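Side-chain contacts in cell wall surface anchor family protein (Streptococcus agalactiae serogroup V, PDB 3TW0), which serves as the adhesive tip pilin of the group B streptococcal pilus, where its magnesium-binding von Willebrand factor A-type domain probably mediates attachment to the host: residues Pro10-Val15 with Thr158-Ala163; Ala34-Glu39 with Val323-Asn328; Asn197-Lys202 with Ser207-Glu212; Ser235-Pro240 with Tyr283-Lys288. The protein carries 2 engineered substitutions. One frame throughout, in Å; residues are numbered along the deposited sequence.

Contact 1 (Pro10-Val15 with Thr158-Ala163); sequences PLDVVV and TQSSNA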
loop_
_atom_site.group_PDB
_atom_site.type_symbol
_atom_site.label_atom_id
_atom_site.label_comp_id
_atom_site.label_asym_id
_atom_site.label_seq_id
_atom_site.Cartn_x
_atom_site.Cartn_y
_atom_site.Cartn_z
ATOM N N PRO A 10 -27.018 15.451 1.987
ATOM C CA PRO A 10 -25.666 15.898 2.374
ATOM C C PRO A 10 -24.575 14.907 1.948
ATOM O O PRO A 10 -24.884 13.752 1.663
ATOM C CB PRO A 10 -25.742 16.023 3.907
ATOM C CG PRO A 10 -26.934 15.225 4.314
ATOM C CD PRO A 10 -27.896 15.253 3.158
ATOM N N LEU A 11 -23.324 15.385 1.886
ATOM C CA LEU A 11 -22.190 14.591 1.411
ATOM C C LEU A 11 -21.221 14.248 2.557
ATOM O O LEU A 11 -20.799 15.129 3.317
ATOM C CB LEU A 11 -21.456 15.302 0.247
ATOM C CG LEU A 11 -20.157 14.688 -0.345
ATOM C CD1 LEU A 11 -20.410 13.357 -1.058
ATOM C CD2 LEU A 11 -19.389 15.674 -1.267
ATOM N N ASP A 12 -20.915 12.953 2.676
ATOM C CA ASP A 12 -19.894 12.427 3.579
ATOM C C ASP A 12 -18.656 12.096 2.753
ATOM O O ASP A 12 -18.718 11.245 1.841
ATOM C CB ASP A 12 -20.398 11.140 4.243
ATOM C CG ASP A 12 -21.436 11.407 5.324
ATOM O OD1 ASP A 12 -21.497 12.548 5.818
ATOM O OD2 ASP A 12 -22.186 10.478 5.686
ATOM N N VAL A 13 -17.538 12.746 3.070
ATOM C CA VAL A 13 -16.315 12.525 2.327
ATOM C C VAL A 13 -15.206 11.934 3.200
ATOM O O VAL A 13 -14.884 12.482 4.274
ATOM C CB VAL A 13 -15.783 13.838 1.788
ATOM C CG1 VAL A 13 -14.612 13.593 0.799
ATOM C CG2 VAL A 13 -16.892 14.638 1.137
ATOM N N VAL A 14 -14.595 10.846 2.731
ATOM C CA VAL A 14 -13.358 10.379 3.346
ATOM C C VAL A 14 -12.183 10.771 2.453
ATOM O O VAL A 14 -12.119 10.369 1.277
ATOM C CB VAL A 14 -13.369 8.860 3.624
ATOM C CG1 VAL A 14 -12.097 8.439 4.348
ATOM C CG2 VAL A 14 -14.551 8.479 4.451
ATOM N N VAL A 15 -11.249 11.550 3.014
ATOM C CA VAL A 15 -9.978 11.804 2.330
ATOM C C VAL A 15 -8.964 10.657 2.609
ATOM O O VAL A 15 -8.728 10.258 3.776
ATOM C CB VAL A 15 -9.372 13.210 2.651
ATOM C CG1 VAL A 15 -8.023 13.371 1.961
ATOM C CG2 VAL A 15 -10.306 14.333 2.178
ATOM N N THR A 158 -19.839 2.083 8.088
ATOM C CA THR A 158 -20.100 2.113 9.529
ATOM C C THR A 158 -20.847 3.371 9.946
ATOM O O THR A 158 -21.697 3.309 10.815
ATOM C CB THR A 158 -18.770 2.117 10.334
ATOM O OG1 THR A 158 -17.881 1.141 9.784
ATOM C CG2 THR A 158 -19.023 1.750 11.774
ATOM N N GLN A 159 -20.507 4.505 9.338
ATOM C CA GLN A 159 -20.895 5.808 9.881
ATOM C C GLN A 159 -21.796 6.662 8.974
ATOM O O GLN A 159 -22.348 7.657 9.427
ATOM C CB GLN A 159 -19.651 6.634 10.236
ATOM C CG GLN A 159 -18.682 6.017 11.222
ATOM C CD GLN A 159 -17.426 6.877 11.365
ATOM O OE1 GLN A 159 -17.448 8.095 11.123
ATOM N NE2 GLN A 159 -16.323 6.244 11.736
ATOM N N SER A 160 -21.881 6.317 7.694
ATOM C CA SER A 160 -22.851 6.934 6.812
ATOM C C SER A 160 -24.080 6.006 6.616
ATOM O O SER A 160 -24.405 5.178 7.492
ATOM C CB SER A 160 -22.192 7.295 5.481
ATOM O OG SER A 160 -22.985 8.164 4.709
ATOM N N SER A 161 -24.766 6.166 5.489
ATOM C CA SER A 161 -26.011 5.440 5.218
ATOM C C SER A 161 -26.304 5.532 3.733
ATOM O O SER A 161 -25.690 6.349 3.035
ATOM C CB SER A 161 -27.192 6.001 6.047
ATOM O OG SER A 161 -27.660 7.261 5.556
ATOM N N ASN A 162 -27.233 4.696 3.258
ATOM C CA ASN A 162 -27.631 4.642 1.842
ATOM C C ASN A 162 -28.300 5.937 1.329
ATOM O O ASN A 162 -28.261 6.232 0.128
ATOM C CB ASN A 162 -28.572 3.443 1.617
ATOM C CG ASN A 162 -28.767 3.094 0.134
ATOM O OD1 ASN A 162 -27.869 3.292 -0.708
ATOM N ND2 ASN A 162 -29.947 2.547 -0.186
ATOM N N ALA A 163 -28.898 6.702 2.232
ATOM C CA ALA A 163 -29.537 7.976 1.889
ATOM C C ALA A 163 -28.574 9.172 1.762
ATOM O O ALA A 163 -28.947 10.230 1.236
ATOM C CB ALA A 163 -30.660 8.299 2.907
#
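Asp12 and Ser160 meet in a single short hydrogen bond, the one direct contact of this small interface. Ser160 OG gives its proton to Asp12 OD2 at 2.6 Å, arriving on the anti lone pair, the one turned away from the other carboxylate oxygen. Both side chains lean into the gap: Asp12 carries CG opposite its own carbonyl carbon (chi1 -75°), and Ser160 swings OG to the far side of its backbone N (chi1 -166°), which lets the hydroxyl reach across from the end of helix 145-159. Ser160 is the first residue there to leave helical geometry, so the bond marks the point where the helix gives way to the turn leading into strand 165-172. This is a helix-to-strand junction of a doubly wound alpha/beta domain of the von Willebrand factor A type, with strand 11-18 lying between strands 55-61 and 165-172 of the parallel sheet.

The charge interactions gather on the same oxygen. Arg55 NH2 and Arg164 NE both form salt bridges with Asp12 OD2, and their positive charge would be expected to keep this buried carboxylate ionised. Arg55 NH2 also donates a hydrogen bond to Gln159 O, tying the last helical turn to strand 55-61.

Contact 2 (Ala34-Glu39 with Val323-Asn328); sequences ALKAGE and VGIGVN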
loop_
_atom_site.group_PDB
_atom_site.type_symbol
_atom_site.label_atom_id
_atom_site.label_comp_id
_atom_site.label_asym_id
_atom_site.label_seq_id
_atom_site.Cartn_x
_atom_site.Cartn_y
_atom_site.Cartn_z
ATOM N N ALA A 34 4.554 15.426 -0.944
ATOM C CA ALA A 34 3.782 15.487 0.306
ATOM C C ALA A 34 3.225 16.868 0.592
ATOM O O ALA A 34 2.087 16.999 1.052
ATOM C CB ALA A 34 4.589 15.016 1.456
ATOM N N LEU A 35 4.040 17.891 0.354
ATOM C CA LEU A 35 3.598 19.274 0.573
ATOM C C LEU A 35 2.368 19.531 -0.300
ATOM O O LEU A 35 1.352 20.046 0.181
ATOM C CB LEU A 35 4.717 20.283 0.257
ATOM C CG LEU A 35 4.398 21.796 0.101
ATOM C CD1 LEU A 35 3.848 22.450 1.355
ATOM C CD2 LEU A 35 5.620 22.569 -0.400
ATOM N N LYS A 36 2.468 19.146 -1.568
ATOM C CA LYS A 36 1.407 19.406 -2.542
ATOM C C LYS A 36 0.156 18.585 -2.257
ATOM O O LYS A 36 -0.968 19.079 -2.403
ATOM C CB LYS A 36 1.943 19.217 -3.971
ATOM C CG LYS A 36 2.973 20.329 -4.394
ATOM C CD LYS A 36 3.649 20.116 -5.764
ATOM C CE LYS A 36 2.880 19.115 -6.646
ATOM N NZ LYS A 36 2.627 19.614 -8.040
ATOM N N ALA A 37 0.356 17.334 -1.835
ATOM C CA ALA A 37 -0.753 16.473 -1.421
ATOM C C ALA A 37 -1.476 17.055 -0.192
ATOM O O ALA A 37 -2.697 17.147 -0.167
ATOM C CB ALA A 37 -0.246 15.057 -1.157
ATOM N N GLY A 38 -0.717 17.485 0.808
ATOM C CA GLY A 38 -1.295 18.110 1.977
ATOM C C GLY A 38 -2.084 19.375 1.670
ATOM O O GLY A 38 -3.157 19.608 2.257
ATOM N N GLU A 39 -1.576 20.177 0.731
ATOM C CA GLU A 39 -2.280 21.405 0.326
ATOM C C GLU A 39 -3.574 21.118 -0.413
ATOM O O GLU A 39 -4.600 21.770 -0.196
ATOM C CB GLU A 39 -1.342 22.306 -0.469
ATOM C CG GLU A 39 -0.272 22.899 0.467
ATOM C CD GLU A 39 0.698 23.814 -0.230
ATOM O OE1 GLU A 39 0.768 23.785 -1.483
ATOM O OE2 GLU A 39 1.384 24.563 0.484
ATOM N N VAL A 323 -6.491 11.772 -7.126
ATOM C CA VAL A 323 -5.651 12.895 -7.537
ATOM C C VAL A 323 -4.181 12.507 -7.513
ATOM O O VAL A 323 -3.628 12.177 -6.459
ATOM C CB VAL A 323 -5.953 14.161 -6.722
ATOM C CG1 VAL A 323 -4.827 15.212 -6.844
ATOM C CG2 VAL A 323 -7.264 14.743 -7.208
ATOM N N GLY A 324 -3.576 12.525 -8.696
ATOM C CA GLY A 324 -2.183 12.135 -8.882
ATOM C C GLY A 324 -1.173 13.227 -8.614
ATOM O O GLY A 324 -1.260 14.330 -9.139
ATOM N N ILE A 325 -0.188 12.930 -7.799
ATOM C CA ILE A 325 0.803 13.950 -7.487
ATOM C C ILE A 325 2.200 13.550 -7.937
ATOM O O ILE A 325 2.725 12.531 -7.499
ATOM C CB ILE A 325 0.793 14.297 -5.983
ATOM C CG1 ILE A 325 -0.598 14.812 -5.578
ATOM C CG2 ILE A 325 1.918 15.313 -5.651
ATOM C CD1 ILE A 325 -0.568 16.004 -4.727
ATOM N N GLY A 326 2.798 14.373 -8.793
ATOM C CA GLY A 326 4.146 14.144 -9.329
ATOM C C GLY A 326 4.373 12.707 -9.772
ATOM O O GLY A 326 5.237 12.020 -9.223
ATOM N N VAL A 327 3.604 12.264 -10.765
ATOM C CA VAL A 327 3.459 10.828 -11.089
ATOM C C VAL A 327 4.585 10.339 -12.001
ATOM O O VAL A 327 4.702 10.796 -13.154
ATOM C CB VAL A 327 2.069 10.550 -11.773
ATOM C CG1 VAL A 327 1.879 9.056 -12.141
ATOM C CG2 VAL A 327 0.912 11.034 -10.884
ATOM N N ASN A 328 5.403 9.411 -11.502
ATOM C CA ASN A 328 6.452 8.802 -12.341
ATOM C C ASN A 328 6.642 7.295 -12.162
ATOM O O ASN A 328 7.467 6.721 -12.846
ATOM C CB ASN A 328 7.809 9.530 -12.180
ATOM C CG ASN A 328 8.515 9.184 -10.862
ATOM O OD1 ASN A 328 8.038 8.356 -10.089
ATOM N ND2 ASN A 328 9.637 9.843 -10.592
#
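Ile325 drives its CD1 methyl against the backbone of helix 33-48 between Lys36 and Ala37, and this apolar wedge is the heart of the contact. CD1 lies 3.3 Å from both Ala37 N and Ala37 CA, an unusually tight approach, and 3.6 Å from Lys36 C, so the methyl rests on the peptide group itself. Ala37 CB, a single methyl, stands 3.7 Å from Ile325 CD1. The isoleucine appears strained, if the modelled torsion is right: CG1 lies opposite its carbonyl carbon, but chi2 is -135°, well away from a staggered value. Val171 of strand 165-172 touches both Ala37 and Ile325.

A second, looser apolar touch comes from the aliphatic part of Lys36. Its chain bends at chi3, and Lys36 CE comes to 4.0 Å from Ile325 CG2. The ammonium group makes a long, weak ion pair with Asp356.

Polar support is supplied from just outside the helical segment, where Arg33 NH2 donates to Gly326 O and steadies the turn after strand 319-324.

The side chain of Ile325 lies about 10 Å from the magnesium ion, held here by Ser20, Ser22 and Thr143, and about 5 Å from that of Asp173, which like Asp18 binds magnesium in another structure of the protein. A helix packed against the C-terminal ends of parallel strands, beside the Asp-X-Ser-X-Ser sequence of Asp18, Ser20 and Ser22, is the setting of the metal-ion-dependent adhesion site in von Willebrand factor A domains.

Contact 3 (Asn197-Lys202 with Ser207-Glu212); sequences NSFLNK and SGILQE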
loop_
_atom_site.group_PDB
_atom_site.type_symbol
_atom_site.label_atom_id
_atom_site.label_comp_id
_atom_site.label_asym_id
_atom_site.label_seq_id
_atom_site.Cartn_x
_atom_site.Cartn_y
_atom_site.Cartn_z
ATOM N N ASN A 197 -10.353 -17.418 -11.395
ATOM C CA ASN A 197 -11.665 -17.344 -12.061
ATOM C C ASN A 197 -12.864 -17.614 -11.160
ATOM O O ASN A 197 -13.864 -16.905 -11.282
ATOM C CB ASN A 197 -11.701 -18.280 -13.275
ATOM C CG ASN A 197 -10.750 -17.840 -14.365
ATOM O OD1 ASN A 197 -10.209 -16.740 -14.307
ATOM N ND2 ASN A 197 -10.567 -18.687 -15.387
ATOM N N SER A 198 -12.787 -18.601 -10.255
ATOM C CA SER A 198 -13.893 -18.809 -9.305
ATOM C C SER A 198 -14.040 -17.662 -8.304
ATOM O O SER A 198 -15.165 -17.372 -7.859
ATOM C CB SER A 198 -13.796 -20.138 -8.546
ATOM O OG SER A 198 -13.650 -21.211 -9.463
ATOM N N PHE A 199 -12.934 -17.020 -7.922
ATOM C CA PHE A 199 -13.031 -15.828 -7.064
ATOM C C PHE A 199 -13.783 -14.718 -7.830
ATOM O O PHE A 199 -14.682 -14.095 -7.298
ATOM C CB PHE A 199 -11.653 -15.301 -6.610
ATOM C CG PHE A 199 -10.790 -16.323 -5.868
ATOM C CD1 PHE A 199 -11.356 -17.257 -4.987
ATOM C CD2 PHE A 199 -9.395 -16.312 -6.034
ATOM C CE1 PHE A 199 -10.561 -18.200 -4.317
ATOM C CE2 PHE A 199 -8.600 -17.241 -5.372
ATOM C CZ PHE A 199 -9.200 -18.202 -4.506
ATOM N N LEU A 200 -13.400 -14.489 -9.089
ATOM C CA LEU A 200 -14.029 -13.473 -9.922
ATOM C C LEU A 200 -15.526 -13.747 -10.107
ATOM O O LEU A 200 -16.310 -12.806 -10.196
ATOM C CB LEU A 200 -13.372 -13.427 -11.301
ATOM C CG LEU A 200 -11.869 -13.115 -11.510
ATOM C CD1 LEU A 200 -11.512 -13.253 -12.980
ATOM C CD2 LEU A 200 -11.465 -11.695 -11.006
ATOM N N ASN A 201 -15.904 -15.038 -10.164
ATOM C CA ASN A 201 -17.274 -15.437 -10.462
ATOM C C ASN A 201 -18.221 -14.906 -9.413
ATOM O O ASN A 201 -19.409 -14.722 -9.681
ATOM C CB ASN A 201 -17.410 -16.981 -10.626
ATOM C CG ASN A 201 -16.892 -17.475 -11.980
ATOM O OD1 ASN A 201 -16.867 -16.720 -12.940
ATOM N ND2 ASN A 201 -16.484 -18.743 -12.060
ATOM N N LYS A 202 -17.668 -14.576 -8.236
ATOM C CA LYS A 202 -18.467 -14.123 -7.103
ATOM C C LYS A 202 -18.936 -12.656 -7.197
ATOM O O LYS A 202 -19.870 -12.279 -6.503
ATOM C CB LYS A 202 -17.726 -14.384 -5.772
ATOM C CG LYS A 202 -17.505 -15.881 -5.434
ATOM C CD LYS A 202 -16.692 -15.967 -4.130
ATOM C CE LYS A 202 -16.172 -17.347 -3.828
ATOM N NZ LYS A 202 -15.739 -17.363 -2.396
ATOM N N SER A 207 -14.984 -8.425 -12.155
ATOM C CA SER A 207 -13.814 -7.520 -12.224
ATOM C C SER A 207 -13.033 -7.467 -10.914
ATOM O O SER A 207 -12.079 -6.707 -10.816
ATOM C CB SER A 207 -14.240 -6.075 -12.504
ATOM O OG SER A 207 -15.141 -5.631 -11.515
ATOM N N GLY A 208 -13.475 -8.210 -9.912
ATOM C CA GLY A 208 -12.853 -8.144 -8.561
ATOM C C GLY A 208 -12.940 -9.443 -7.802
ATOM O O GLY A 208 -13.441 -10.456 -8.318
ATOM N N ILE A 209 -12.486 -9.401 -6.546
ATOM C CA ILE A 209 -12.471 -10.537 -5.658
ATOM C C ILE A 209 -12.968 -10.044 -4.302
ATOM O O ILE A 209 -12.606 -8.920 -3.857
ATOM C CB ILE A 209 -11.040 -11.106 -5.492
ATOM C CG1 ILE A 209 -10.519 -11.674 -6.821
ATOM C CG2 ILE A 209 -10.989 -12.163 -4.380
ATOM C CD1 ILE A 209 -9.089 -12.306 -6.757
ATOM N N LEU A 210 -13.794 -10.860 -3.658
ATOM C CA LEU A 210 -14.379 -10.477 -2.380
ATOM C C LEU A 210 -13.319 -10.517 -1.283
ATOM O O LEU A 210 -12.361 -11.279 -1.375
ATOM C CB LEU A 210 -15.567 -11.379 -2.004
ATOM C CG LEU A 210 -16.903 -11.193 -2.749
ATOM C CD1 LEU A 210 -17.854 -12.372 -2.457
ATOM C CD2 LEU A 210 -17.611 -9.830 -2.477
ATOM N N GLN A 211 -13.512 -9.704 -0.249
ATOM C CA GLN A 211 -12.634 -9.735 0.924
ATOM C C GLN A 211 -12.374 -11.150 1.462
ATOM O O GLN A 211 -11.229 -11.495 1.822
ATOM C CB GLN A 211 -13.173 -8.841 2.053
ATOM C CG GLN A 211 -12.192 -8.716 3.229
ATOM C CD GLN A 211 -12.511 -7.572 4.161
ATOM O OE1 GLN A 211 -12.598 -6.413 3.753
ATOM N NE2 GLN A 211 -12.656 -7.889 5.436
ATOM N N GLU A 212 -13.421 -11.971 1.485
ATOM C CA GLU A 212 -13.347 -13.320 2.053
ATOM C C GLU A 212 -12.303 -14.231 1.358
ATOM O O GLU A 212 -11.902 -15.249 1.919
ATOM C CB GLU A 212 -14.725 -13.985 2.038
ATOM C CG GLU A 212 -15.200 -14.259 0.615
ATOM C CD GLU A 212 -16.566 -14.890 0.566
ATOM O OE1 GLU A 212 -17.463 -14.377 1.240
ATOM O OE2 GLU A 212 -16.744 -15.892 -0.142
HETATM O O HOH W 1 -14.169 -13.601 -4.472
#
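Phe199 and Ile209 form the tight side of this contact, where the last turns of helix 192-201 meet the chain as it doubles back. Phe199 CB sits 3.8 Å from Ile209 CG1, and Ile209 CD1 approaches the phenyl ring obliquely. Beside them the backbones come close as well: Leu200 CA points its hydrogen at Gly208 O over 3.5 Å, nearly straight at 174°. That carbonyl oxygen is buried without a conventional hydrogen-bond partner, so the CH...O contact is a weak compensation. Leu200 CD2 helps to cover it, 3.6 Å from Gly208 O, and adds a slacker touch to Ile209 CG1 at 4.3 Å; Leu307 of helix 302-312 packs on both Leu200 and Ile209.

The arrangement is a helix followed by a short connection and an extended return, within the long excursion that the chain makes between strands 165-172 and 319-324 of the von Willebrand factor A-type sheet.

Moving outward, the two backbones part and a water fills in, donating to Phe199 O and accepting from Leu210 N, each at 2.9 Å. Lys202 and Glu212 close the solvent side. The lysine chain runs extended past Leu210, whose CD1 lies 3.9 Å from Lys202 CB, and meets the carboxylate coming from the opposite direction: Lys202 NZ forms a salt bridge with Glu212 OE2 at 2.9 Å, donating to the anti lone pair of that oxygen, and shares its charge with Asp213.

Contact 4 (Ser235-Pro240 with Tyr283-Lys288); sequences SDRKVP and YPFDPK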
loop_
_atom_site.group_PDB
_atom_site.type_symbol
_atom_site.label_atom_id
_atom_site.label_comp_id
_atom_site.label_asym_id
_atom_site.label_seq_id
_atom_site.Cartn_x
_atom_site.Cartn_y
_atom_site.Cartn_z
ATOM N N SER A 235 9.956 -12.261 -9.923
ATOM C CA SER A 235 10.035 -13.617 -10.475
ATOM C C SER A 235 11.388 -14.265 -10.161
ATOM O O SER A 235 11.464 -15.476 -9.927
ATOM C CB SER A 235 9.710 -13.654 -11.981
ATOM O OG SER A 235 10.424 -12.639 -12.675
ATOM N N ASP A 236 12.433 -13.451 -10.139
ATOM C CA ASP A 236 13.766 -13.907 -9.762
ATOM C C ASP A 236 13.862 -13.655 -8.251
ATOM O O ASP A 236 13.778 -12.522 -7.780
ATOM C CB ASP A 236 14.832 -13.139 -10.571
ATOM C CG ASP A 236 16.292 -13.563 -10.255
ATOM O OD1 ASP A 236 16.568 -14.414 -9.356
ATOM O OD2 ASP A 236 17.184 -13.029 -10.951
ATOM N N ARG A 237 13.999 -14.718 -7.483
ATOM C CA ARG A 237 13.958 -14.599 -6.024
ATOM C C ARG A 237 15.315 -14.236 -5.406
ATOM O O ARG A 237 15.389 -13.930 -4.198
ATOM C CB ARG A 237 13.451 -15.904 -5.430
ATOM C CG ARG A 237 12.112 -16.293 -5.959
ATOM C CD ARG A 237 11.848 -17.737 -5.762
ATOM N NE ARG A 237 10.477 -18.073 -6.116
ATOM C CZ ARG A 237 9.963 -19.298 -6.062
ATOM N NH1 ARG A 237 10.699 -20.313 -5.652
ATOM N NH2 ARG A 237 8.689 -19.497 -6.391
ATOM N N LYS A 238 16.366 -14.265 -6.232
ATOM C CA LYS A 238 17.730 -13.957 -5.785
ATOM C C LYS A 238 17.969 -12.464 -5.814
ATOM O O LYS A 238 17.592 -11.793 -6.787
ATOM C CB LYS A 238 18.763 -14.665 -6.666
ATOM C CG LYS A 238 18.568 -16.156 -6.674
ATOM C CD LYS A 238 19.318 -16.853 -7.792
ATOM C CE LYS A 238 19.093 -18.364 -7.653
ATOM N NZ LYS A 238 19.628 -19.126 -8.823
ATOM N N VAL A 239 18.571 -11.948 -4.743
ATOM C CA VAL A 239 18.959 -10.540 -4.663
ATOM C C VAL A 239 20.239 -10.380 -5.442
ATOM O O VAL A 239 21.192 -11.074 -5.159
ATOM C CB VAL A 239 19.246 -10.105 -3.209
ATOM C CG1 VAL A 239 19.691 -8.620 -3.149
ATOM C CG2 VAL A 239 18.042 -10.341 -2.355
ATOM N N PRO A 240 20.252 -9.479 -6.440
ATOM C CA PRO A 240 21.475 -9.239 -7.223
ATOM C C PRO A 240 22.374 -8.175 -6.596
ATOM O O PRO A 240 21.916 -7.354 -5.808
ATOM C CB PRO A 240 20.933 -8.724 -8.564
ATOM C CG PRO A 240 19.659 -8.021 -8.215
ATOM C CD PRO A 240 19.095 -8.728 -6.975
ATOM N N TYR A 283 3.525 -14.812 -6.874
ATOM C CA TYR A 283 2.793 -15.887 -6.235
ATOM C C TYR A 283 1.463 -16.097 -6.988
ATOM O O TYR A 283 1.064 -15.265 -7.801
ATOM C CB TYR A 283 2.562 -15.596 -4.731
ATOM C CG TYR A 283 1.410 -14.636 -4.495
ATOM C CD1 TYR A 283 1.586 -13.262 -4.657
ATOM C CD2 TYR A 283 0.148 -15.105 -4.146
ATOM C CE1 TYR A 283 0.535 -12.373 -4.456
ATOM C CE2 TYR A 283 -0.933 -14.220 -3.957
ATOM C CZ TYR A 283 -0.726 -12.866 -4.117
ATOM O OH TYR A 283 -1.755 -12.006 -3.925
ATOM N N PRO A 284 0.773 -17.198 -6.714
ATOM C CA PRO A 284 1.058 -18.236 -5.715
ATOM C C PRO A 284 2.228 -19.143 -6.102
ATOM O O PRO A 284 2.625 -19.187 -7.267
ATOM C CB PRO A 284 -0.243 -19.037 -5.672
ATOM C CG PRO A 284 -0.793 -18.878 -7.083
ATOM C CD PRO A 284 -0.359 -17.569 -7.602
ATOM N N PHE A 285 2.789 -19.807 -5.089
ATOM C CA PHE A 285 3.801 -20.845 -5.234
ATOM C C PHE A 285 3.514 -21.935 -4.168
ATOM O O PHE A 285 2.965 -21.628 -3.095
ATOM C CB PHE A 285 5.213 -20.252 -5.046
ATOM C CG PHE A 285 5.414 -19.527 -3.727
ATOM C CD1 PHE A 285 5.711 -20.229 -2.562
ATOM C CD2 PHE A 285 5.295 -18.142 -3.652
ATOM C CE1 PHE A 285 5.865 -19.564 -1.341
ATOM C CE2 PHE A 285 5.481 -17.469 -2.437
ATOM C CZ PHE A 285 5.776 -18.180 -1.278
ATOM N N ASP A 286 3.856 -23.180 -4.478
ATOM C CA ASP A 286 3.659 -24.308 -3.580
ATOM C C ASP A 286 4.454 -24.050 -2.323
ATOM O O ASP A 286 5.654 -23.815 -2.393
ATOM C CB ASP A 286 4.147 -25.614 -4.224
ATOM C CG ASP A 286 3.824 -26.853 -3.382
ATOM O OD1 ASP A 286 3.165 -27.753 -3.924
ATOM O OD2 ASP A 286 4.226 -26.946 -2.200
ATOM N N PRO A 287 3.790 -24.078 -1.169
ATOM C CA PRO A 287 4.537 -23.674 0.029
ATOM C C PRO A 287 5.581 -24.718 0.455
ATOM O O PRO A 287 6.540 -24.370 1.153
ATOM C CB PRO A 287 3.447 -23.491 1.096
ATOM C CG PRO A 287 2.190 -24.089 0.531
ATOM C CD PRO A 287 2.428 -24.549 -0.867
ATOM N N LYS A 288 5.426 -25.964 0.011
ATOM C CA LYS A 288 6.414 -27.008 0.325
ATOM C C LYS A 288 7.574 -27.030 -0.658
ATOM O O LYS A 288 8.741 -26.908 -0.242
ATOM C CB LYS A 288 5.763 -28.390 0.454
ATOM C CG LYS A 288 5.180 -28.631 1.862
ATOM C CD LYS A 288 6.319 -28.605 2.927
ATOM C CE LYS A 288 5.781 -28.627 4.364
ATOM N NZ LYS A 288 5.339 -27.283 4.812
#
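Two irregular loops beside the antiparallel sheet, one approaching strand 249-251 and the other following strand 271-276, are brought together at the surface by Arg237 and Phe285, away from the metal site. The touch is slight. Arg237 NH2 comes to 3.8 Å from Phe285 CB, so the guanidinium reaches the root of the aromatic side chain more closely than its ring. Arg237 CZ is 5.7 Å from the ring centroid and 30° off the ring normal, which leaves at most a weak cation-pi attraction, and the two planes are inclined at 64°, far from a parallel stack. The arginine spans the gap because its chain runs extended from CG to NE.

Arg237 NH2 also donates a hydrogen bond to Lys290 O, a little further along the phenylalanine's loop, a stronger hold than the weak attraction to the ring. Trp281 touches Arg237 and also meets the Phe285 ring at an inclined angle, placing an indole beside both partners.

Each loop is shaped by an Asx turn. In the first, Lys238 N donates to Asp236 OD1 at 3.1 Å, coming from above the carboxylate plane; in the second, Lys288 N reaches Asp286 OD2 at 2.7 Å. The arginine's own loop is secured to the sheet by backbone bonds from Arg237 to Trp276 and from Val239 to Leu274, while a cis peptide bond before Pro284 kinks the phenylalanine's loop.

Contacts 1 and 2 belong to the same five-stranded parallel sheet and engage helices on its two faces: helix 145-159 on one, helix 33-48 on the other. Their centres are about 25 Å apart, and each has one segment lying between the two of the other, so together they help close the von Willebrand factor A-type fold; contact 2 lies nearer the magnesium ion. Contacts 3 and 4, whose centres are about 24 Å apart, follow one another within the loop closed by contact 2, between strands 165-172 and 319-324. Centre to centre, contact 4 lies about 42 Å from contact 1, across the chain's centre. The metal-binding core is thus closed by distant segments, its elaborations by more local contacts.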